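PDB 1E9R: conjugal transfer protein TRWB from Escherichia coli, which probably couples ATP hydrolysis to DNA transport in bacterial conjugation, as a hexameric coupling protein resembling ring helicases and F1-ATPase. Local coordinates for residues 124-138 with 151-163. Residues are numbered along the deposited sequence; the frame is centred on the assembly and turned at random.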
# COMPACT_ATOMS: atom_id res chain seq x y z
N ASP B 124 -11.37 -41.15 -1.05
CA ASP B 124 -11.81 -40.17 -2.02
C ASP B 124 -11.32 -38.76 -1.71
O ASP B 124 -11.01 -38.00 -2.61
CB ASP B 124 -13.33 -40.16 -2.12
CG ASP B 124 -13.85 -39.23 -3.21
OD1 ASP B 124 -13.27 -39.25 -4.33
OD2 ASP B 124 -14.83 -38.50 -2.96
N TYR B 125 -11.24 -38.41 -0.43
CA TYR B 125 -10.80 -37.07 -0.07
C TYR B 125 -9.29 -36.85 -0.27
O TYR B 125 -8.81 -35.73 -0.10
CB TYR B 125 -11.21 -36.74 1.37
CG TYR B 125 -10.36 -37.37 2.46
CD1 TYR B 125 -9.17 -36.74 2.90
CD2 TYR B 125 -10.74 -38.57 3.07
CE1 TYR B 125 -8.39 -37.31 3.93
CE2 TYR B 125 -9.96 -39.15 4.10
CZ TYR B 125 -8.79 -38.51 4.52
OH TYR B 125 -8.02 -39.09 5.51
N ASP B 126 -8.56 -37.90 -0.63
CA ASP B 126 -7.12 -37.77 -0.84
C ASP B 126 -6.78 -37.12 -2.16
O ASP B 126 -5.65 -36.66 -2.35
CB ASP B 126 -6.41 -39.12 -0.77
CG ASP B 126 -6.39 -39.68 0.62
OD1 ASP B 126 -6.38 -38.88 1.58
OD2 ASP B 126 -6.36 -40.92 0.76
N TRP B 127 -7.73 -37.08 -3.09
CA TRP B 127 -7.46 -36.46 -4.38
C TRP B 127 -7.19 -34.97 -4.23
O TRP B 127 -6.20 -34.46 -4.77
CB TRP B 127 -8.61 -36.69 -5.35
CG TRP B 127 -8.74 -38.12 -5.80
CD1 TRP B 127 -9.71 -39.01 -5.45
CD2 TRP B 127 -7.84 -38.84 -6.66
NE1 TRP B 127 -9.49 -40.23 -6.04
CE2 TRP B 127 -8.34 -40.15 -6.79
CE3 TRP B 127 -6.67 -38.50 -7.34
CZ2 TRP B 127 -7.71 -41.13 -7.56
CZ3 TRP B 127 -6.04 -39.47 -8.11
CH2 TRP B 127 -6.56 -40.77 -8.22
N GLN B 128 -8.05 -34.26 -3.50
CA GLN B 128 -7.84 -32.83 -3.30
C GLN B 128 -6.64 -32.61 -2.37
O GLN B 128 -5.82 -31.70 -2.54
CB GLN B 128 -9.09 -32.17 -2.71
CG GLN B 128 -8.85 -30.71 -2.25
CD GLN B 128 -8.23 -29.76 -3.32
OE1 GLN B 128 -7.88 -30.18 -4.44
NE2 GLN B 128 -8.09 -28.48 -2.96
N ARG B 129 -6.55 -33.48 -1.38
CA ARG B 129 -5.50 -33.45 -0.40
C ARG B 129 -4.11 -33.43 -1.06
O ARG B 129 -3.26 -32.62 -0.70
CB ARG B 129 -5.66 -34.68 0.48
CG ARG B 129 -4.88 -34.66 1.74
CD ARG B 129 -5.24 -35.87 2.57
NE ARG B 129 -4.34 -36.00 3.70
CZ ARG B 129 -4.16 -37.11 4.40
NH1 ARG B 129 -4.82 -38.22 4.07
NH2 ARG B 129 -3.29 -37.12 5.41
N TYR B 130 -3.88 -34.30 -2.03
CA TYR B 130 -2.57 -34.36 -2.67
C TYR B 130 -2.48 -33.50 -3.93
O TYR B 130 -1.39 -33.30 -4.46
CB TYR B 130 -2.16 -35.82 -2.94
CG TYR B 130 -1.97 -36.59 -1.66
CD1 TYR B 130 -0.88 -36.33 -0.83
CD2 TYR B 130 -2.95 -37.48 -1.19
CE1 TYR B 130 -0.77 -36.92 0.44
CE2 TYR B 130 -2.84 -38.07 0.07
CZ TYR B 130 -1.75 -37.79 0.88
OH TYR B 130 -1.65 -38.34 2.13
N ALA B 131 -3.61 -32.98 -4.39
CA ALA B 131 -3.61 -32.08 -5.53
C ALA B 131 -2.97 -30.79 -4.99
O ALA B 131 -2.23 -30.09 -5.68
CB ALA B 131 -5.03 -31.82 -5.99
N LEU B 132 -3.26 -30.51 -3.72
CA LEU B 132 -2.74 -29.36 -3.00
C LEU B 132 -1.22 -29.47 -2.85
O LEU B 132 -0.55 -28.47 -2.64
CB LEU B 132 -3.38 -29.30 -1.61
CG LEU B 132 -4.25 -28.14 -1.13
CD1 LEU B 132 -4.72 -27.29 -2.27
CD2 LEU B 132 -5.43 -28.71 -0.37
N SER B 133 -0.69 -30.69 -2.93
CA SER B 133 0.75 -30.94 -2.81
C SER B 133 1.45 -30.77 -4.15
O SER B 133 2.55 -30.22 -4.23
CB SER B 133 1.02 -32.35 -2.30
OG SER B 133 0.48 -32.54 -1.01
N VAL B 134 0.80 -31.27 -5.20
CA VAL B 134 1.33 -31.19 -6.56
C VAL B 134 1.29 -29.75 -7.06
O VAL B 134 2.23 -29.27 -7.68
CB VAL B 134 0.50 -32.08 -7.52
CG1 VAL B 134 0.99 -31.91 -8.95
CG2 VAL B 134 0.60 -33.53 -7.08
N VAL B 135 0.19 -29.07 -6.77
CA VAL B 135 -0.00 -27.68 -7.16
C VAL B 135 -0.02 -26.79 -5.90
O VAL B 135 -1.08 -26.46 -5.35
CB VAL B 135 -1.34 -27.51 -7.93
CG1 VAL B 135 -1.48 -26.09 -8.44
CG2 VAL B 135 -1.40 -28.52 -9.07
N PRO B 136 1.17 -26.38 -5.43
CA PRO B 136 1.20 -25.53 -4.23
C PRO B 136 0.42 -24.22 -4.37
O PRO B 136 -0.01 -23.84 -5.47
CB PRO B 136 2.69 -25.33 -3.97
CG PRO B 136 3.33 -25.54 -5.30
CD PRO B 136 2.53 -26.68 -5.89
N ARG B 137 0.23 -23.55 -3.24
CA ARG B 137 -0.51 -22.30 -3.19
C ARG B 137 0.09 -21.23 -4.08
O ARG B 137 1.31 -21.11 -4.20
CB ARG B 137 -0.58 -21.78 -1.76
CG ARG B 137 -1.31 -22.69 -0.82
CD ARG B 137 -2.76 -22.84 -1.20
NE ARG B 137 -3.46 -23.64 -0.20
CZ ARG B 137 -4.73 -24.02 -0.29
NH1 ARG B 137 -5.45 -23.68 -1.34
NH2 ARG B 137 -5.26 -24.76 0.68
N GLY B 138 -0.77 -20.44 -4.70
CA GLY B 138 -0.28 -19.39 -5.57
C GLY B 138 0.38 -18.27 -4.78
O GLY B 138 -0.03 -17.95 -3.66
N ARG B 151 -6.00 -27.53 -9.79
CA ARG B 151 -6.24 -28.66 -8.90
C ARG B 151 -7.53 -29.33 -9.31
O ARG B 151 -7.64 -30.56 -9.23
CB ARG B 151 -6.32 -28.19 -7.44
CG ARG B 151 -5.09 -27.42 -7.02
CD ARG B 151 -4.84 -27.40 -5.53
NE ARG B 151 -3.77 -26.45 -5.23
CZ ARG B 151 -3.97 -25.16 -4.98
NH1 ARG B 151 -5.21 -24.69 -4.98
NH2 ARG B 151 -2.95 -24.34 -4.79
N LEU B 152 -8.51 -28.54 -9.75
CA LEU B 152 -9.79 -29.07 -10.21
C LEU B 152 -9.54 -29.95 -11.44
O LEU B 152 -9.98 -31.09 -11.49
CB LEU B 152 -10.75 -27.94 -10.61
CG LEU B 152 -12.00 -28.45 -11.33
CD1 LEU B 152 -12.86 -29.29 -10.39
CD2 LEU B 152 -12.80 -27.28 -11.87
N LEU B 153 -8.82 -29.41 -12.42
CA LEU B 153 -8.50 -30.16 -13.62
C LEU B 153 -7.65 -31.38 -13.26
O LEU B 153 -7.84 -32.47 -13.81
CB LEU B 153 -7.75 -29.27 -14.61
CG LEU B 153 -7.27 -29.96 -15.90
CD1 LEU B 153 -8.43 -30.61 -16.60
CD2 LEU B 153 -6.62 -28.95 -16.81
N LEU B 154 -6.72 -31.20 -12.33
CA LEU B 154 -5.86 -32.29 -11.92
C LEU B 154 -6.61 -33.41 -11.22
O LEU B 154 -6.57 -34.55 -11.67
CB LEU B 154 -4.75 -31.81 -11.00
CG LEU B 154 -3.77 -32.91 -10.58
CD1 LEU B 154 -2.92 -33.34 -11.77
CD2 LEU B 154 -2.88 -32.41 -9.44
N ARG B 155 -7.32 -33.10 -10.14
CA ARG B 155 -8.01 -34.15 -9.39
C ARG B 155 -9.08 -34.92 -10.17
O ARG B 155 -9.23 -36.12 -9.98
CB ARG B 155 -8.57 -33.60 -8.07
CG ARG B 155 -9.83 -32.78 -8.17
CD ARG B 155 -10.29 -32.35 -6.78
NE ARG B 155 -9.78 -31.03 -6.42
CZ ARG B 155 -10.44 -29.90 -6.64
NH1 ARG B 155 -11.63 -29.93 -7.21
NH2 ARG B 155 -9.89 -28.74 -6.31
N GLU B 156 -9.81 -34.24 -11.05
CA GLU B 156 -10.83 -34.91 -11.83
C GLU B 156 -10.22 -35.77 -12.94
O GLU B 156 -10.66 -36.90 -13.17
CB GLU B 156 -11.81 -33.90 -12.43
CG GLU B 156 -12.74 -33.28 -11.39
CD GLU B 156 -13.43 -34.33 -10.51
OE1 GLU B 156 -14.13 -35.22 -11.04
OE2 GLU B 156 -13.27 -34.26 -9.27
N THR B 157 -9.20 -35.26 -13.62
CA THR B 157 -8.54 -36.03 -14.69
C THR B 157 -7.89 -37.27 -14.10
O THR B 157 -8.11 -38.37 -14.57
CB THR B 157 -7.46 -35.19 -15.40
OG1 THR B 157 -8.07 -34.04 -15.99
CG2 THR B 157 -6.79 -36.01 -16.50
N ALA B 158 -7.09 -37.07 -13.05
CA ALA B 158 -6.40 -38.17 -12.39
C ALA B 158 -7.38 -39.18 -11.82
O ALA B 158 -7.15 -40.38 -11.91
CB ALA B 158 -5.50 -37.63 -11.29
N LYS B 159 -8.47 -38.69 -11.23
CA LYS B 159 -9.48 -39.57 -10.65
C LYS B 159 -10.08 -40.52 -11.70
O LYS B 159 -10.31 -41.69 -11.42
CB LYS B 159 -10.60 -38.75 -10.02
CG LYS B 159 -11.53 -39.55 -9.12
CD LYS B 159 -12.75 -38.73 -8.70
CE LYS B 159 -12.37 -37.43 -7.96
NZ LYS B 159 -13.57 -36.65 -7.51
N LYS B 160 -10.31 -40.00 -12.91
CA LYS B 160 -10.87 -40.80 -14.00
C LYS B 160 -9.86 -41.81 -14.56
O LYS B 160 -10.21 -42.96 -14.84
CB LYS B 160 -11.37 -39.90 -15.13
CG LYS B 160 -12.05 -40.66 -16.26
CD LYS B 160 -12.74 -39.73 -17.26
CE LYS B 160 -13.37 -40.51 -18.41
NZ LYS B 160 -14.11 -39.63 -19.37
N LEU B 161 -8.62 -41.38 -14.73
CA LEU B 161 -7.56 -42.26 -15.20
C LEU B 161 -7.40 -43.44 -14.24
O LEU B 161 -7.25 -44.58 -14.65
CB LEU B 161 -6.24 -41.49 -15.31
CG LEU B 161 -6.12 -40.51 -16.47
CD1 LEU B 161 -4.84 -39.72 -16.34
CD2 LEU B 161 -6.16 -41.26 -17.79
N ALA B 162 -7.45 -43.15 -12.94
CA ALA B 162 -7.34 -44.19 -11.93
C ALA B 162 -8.53 -45.15 -12.05
O ALA B 162 -8.38 -46.36 -11.85
CB ALA B 162 -7.32 -43.57 -10.54
N LEU B 163 -9.70 -44.61 -12.37
CA LEU B 163 -10.91 -45.41 -12.54
C LEU B 163 -10.84 -46.33 -13.75
O LEU B 163 -11.15 -47.52 -13.64
CB LEU B 163 -12.14 -44.52 -12.70
CG LEU B 163 -12.95 -44.25 -11.44
CD1 LEU B 163 -14.30 -43.68 -11.84
CD2 LEU B 163 -13.13 -45.54 -10.66
O HOH W 1 -7.70 -25.76 -4.61
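Helix 126-134 and segment 151-163 of helix 141-163 pack at an angle of 127° between their directions, with axes 9.3 Å apart and Trp127 and Ala131 facing Arg155 and Arg151. The Trp127 ring lies against segment 151-163, with Lys159 CA over the face of its six-membered ring, 3.9 Å from the centroid, a CH-pi contact. Ala158 CB and Ala162 CB touch the benzo part, at CZ3 and CH2. Leu154 CD2 packs against Ala131 CB, Val134 CB and Val135 CG2.

Arg151 is extended from CG to NE, and a chi4 of 89° turns the guanidinium across the chain, to the carbonyls just past the C-terminal end of helix 126-134. Its NE (2.7 Å) and NH2 (2.9 Å) grip Val135 O side-on, the oxygen lying in the guanidinium plane, and NH2 adds a weak bond to Pro136 O. A water accepts from Arg151 NH1 and Gln128 NE2. Glu144 bridges to NH1 of both Arg151 and Arg137. Gln128 OE1 takes Arg155 NE at 2.9 Å from above its carbonyl plane, with amide and guanidinium almost perpendicular.

The pair belongs to a mainly helical part of the chain. Val135 continues the packing onto helix 201-217, and Leu154 onto helix 169-178. Ser133 OG is hydrogen-bonded to Asp264 OD2 of helix 252-269, which follows strand 243-247 of the large sheet.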